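Local coordinates for protein malonate decarboxylase subunit alpha (Acinetobacter baumannii ATCC 17978, PDB 6MPR) that probably acts as the acyl-carrier-protein transferase subunit of malonate decarboxylase, exchanging acetyl for malonyl on the carrier protein so that malonate can be decarboxylated, at residues R402-P406 and A407-M411. Sequence-based numbering, arbitrary orientation.
Sequences RHDTP and AWLDM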
loop_
_atom_site.group_PDB
_atom_site.type_symbol
_atom_site.label_atom_id
_atom_site.label_comp_id
_atom_site.label_asym_id
_atom_site.label_seq_id
_atom_site.Cartn_x
_atom_site.Cartn_y
_atom_site.Cartn_z
ATOM N N ARG A 402 10.938 -1.276 -6.951
ATOM C CA ARG A 402 11.900 -1.651 -7.979
ATOM C C ARG A 402 12.089 -0.612 -9.081
ATOM O O ARG A 402 13.139 -0.632 -9.735
ATOM C CB ARG A 402 11.494 -2.988 -8.614
ATOM C CG ARG A 402 11.380 -4.160 -7.606
ATOM C CD ARG A 402 12.773 -4.543 -7.072
ATOM N NE ARG A 402 12.715 -5.683 -6.152
ATOM C CZ ARG A 402 12.617 -5.568 -4.834
ATOM N NH1 ARG A 402 12.555 -4.370 -4.262
ATOM N NH2 ARG A 402 12.541 -6.650 -4.088
ATOM N N HIS A 403 11.137 0.303 -9.305
ATOM C CA HIS A 403 11.314 1.235 -10.412
ATOM C C HIS A 403 12.238 2.368 -10.011
ATOM O O HIS A 403 12.260 2.813 -8.855
ATOM C CB HIS A 403 9.976 1.802 -10.936
ATOM C CG HIS A 403 9.404 2.939 -10.133
ATOM N ND1 HIS A 403 8.757 2.756 -8.924
ATOM C CD2 HIS A 403 9.344 4.269 -10.390
ATOM C CE1 HIS A 403 8.340 3.925 -8.465
ATOM N NE2 HIS A 403 8.686 4.861 -9.333
ATOM N N ASP A 404 13.007 2.829 -10.992
ATOM C CA ASP A 404 14.010 3.870 -10.796
ATOM C C ASP A 404 13.474 5.234 -11.196
ATOM O O ASP A 404 12.691 5.362 -12.143
ATOM C CB ASP A 404 15.269 3.576 -11.614
ATOM C CG ASP A 404 14.978 3.437 -13.091
ATOM O OD1 ASP A 404 14.214 2.530 -13.472
ATOM O OD2 ASP A 404 15.495 4.252 -13.872
ATOM N N THR A 405 13.881 6.242 -10.440
ATOM C CA THR A 405 13.793 7.649 -10.792
ATOM C C THR A 405 15.143 8.229 -10.405
ATOM O O THR A 405 15.879 7.610 -9.625
ATOM C CB THR A 405 12.677 8.390 -10.042
ATOM O OG1 THR A 405 12.955 8.344 -8.638
ATOM C CG2 THR A 405 11.278 7.772 -10.301
ATOM N N PRO A 406 15.502 9.412 -10.931
ATOM C CA PRO A 406 16.850 9.954 -10.647
ATOM C C PRO A 406 17.162 10.146 -9.163
ATOM O O PRO A 406 18.261 9.775 -8.727
ATOM C CB PRO A 406 16.851 11.287 -11.414
ATOM C CG PRO A 406 15.905 11.047 -12.576
ATOM C CD PRO A 406 14.805 10.192 -11.975
ATOM N N ALA A 407 16.240 10.707 -8.368
ATOM C CA ALA A 407 16.534 10.905 -6.949
ATOM C C ALA A 407 16.733 9.570 -6.238
ATOM O O ALA A 407 17.632 9.430 -5.401
ATOM C CB ALA A 407 15.409 11.701 -6.276
ATOM N N TRP A 408 15.895 8.579 -6.555
ATOM C CA TRP A 408 15.982 7.276 -5.902
ATOM C C TRP A 408 17.287 6.569 -6.258
ATOM O O TRP A 408 17.925 5.955 -5.393
ATOM C CB TRP A 408 14.764 6.447 -6.303
ATOM C CG TRP A 408 14.612 5.094 -5.691
ATOM C CD1 TRP A 408 14.027 4.794 -4.496
ATOM C CD2 TRP A 408 14.979 3.845 -6.282
ATOM N NE1 TRP A 408 14.035 3.430 -4.292
ATOM C CE2 TRP A 408 14.602 2.826 -5.383
ATOM C CE3 TRP A 408 15.589 3.489 -7.483
ATOM C CZ2 TRP A 408 14.832 1.484 -5.642
ATOM C CZ3 TRP A 408 15.806 2.151 -7.744
ATOM C CH2 TRP A 408 15.433 1.162 -6.823
ATOM N N LEU A 409 17.711 6.658 -7.520
ATOM C CA LEU A 409 19.017 6.122 -7.900
ATOM C C LEU A 409 20.162 6.866 -7.224
ATOM O O LEU A 409 21.221 6.275 -6.976
ATOM C CB LEU A 409 19.209 6.201 -9.419
ATOM C CG LEU A 409 18.479 5.173 -10.271
ATOM C CD1 LEU A 409 18.724 5.446 -11.762
ATOM C CD2 LEU A 409 18.981 3.788 -9.887
ATOM N N ASP A 410 19.986 8.164 -6.948
ATOM C CA ASP A 410 21.061 8.960 -6.364
ATOM C C ASP A 410 21.418 8.491 -4.961
ATOM O O ASP A 410 22.505 8.818 -4.466
ATOM C CB ASP A 410 20.668 10.440 -6.344
ATOM C CG ASP A 410 21.841 11.372 -6.582
ATOM O OD1 ASP A 410 22.861 10.936 -7.174
ATOM O OD2 ASP A 410 21.749 12.548 -6.162
ATOM N N MET A 411 20.538 7.722 -4.321
ATOM C CA MET A 411 20.794 7.159 -3.005
ATOM C C MET A 411 21.570 5.844 -3.049
ATOM O O MET A 411 21.986 5.354 -1.991
ATOM C CB MET A 411 19.468 6.937 -2.273
ATOM C CG MET A 411 18.640 8.203 -2.019
ATOM S SD MET A 411 19.420 9.416 -0.907
ATOM C CE MET A 411 20.054 10.551 -2.119
#
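Trp408 reaches back from the first turn of helix 406-410 along the loop that leads into it. Trp408 CB lies 3.5 Å from Thr405 OG1, the two side chains crossing at about a right angle. With CG anti to the backbone N (chi1 -177°), the indole is carried toward the preceding loop. There Trp408 CE3 comes within 3.7 Å of Asp404 CA, while His403 O sits 3.6 Å above one ring face, displaced toward the rim. At the far end of the six-membered ring, Trp408 CH2 reaches Arg402 O at 4.1 Å. A broad, flat side chain suits this place because it can follow three successive residues of backbone. Arg401 adds a cation-pi contact to the indole and also hydrogen-bonds His403 O.

Beside it, Leu409 CG packs 3.8 Å from Asp404 CB, the two side chains running the same way, with Leu462 of the second subunit against the leucine. Pro406 suits the first turn, where a missing N-H costs no helical bond. Thr405 O accepts a nearly straight bond from Leu409 N (2.9 Å, 169°), whereas the bond from Asp410 N to Pro406 O is more bent. Thr405 OG1 hydrogen-bonds Asp362 OD1 and Arg401 NH2. Thr405 holds the N-cap position and Pro406 N1, a common way to begin a helix, here at the subunit interface.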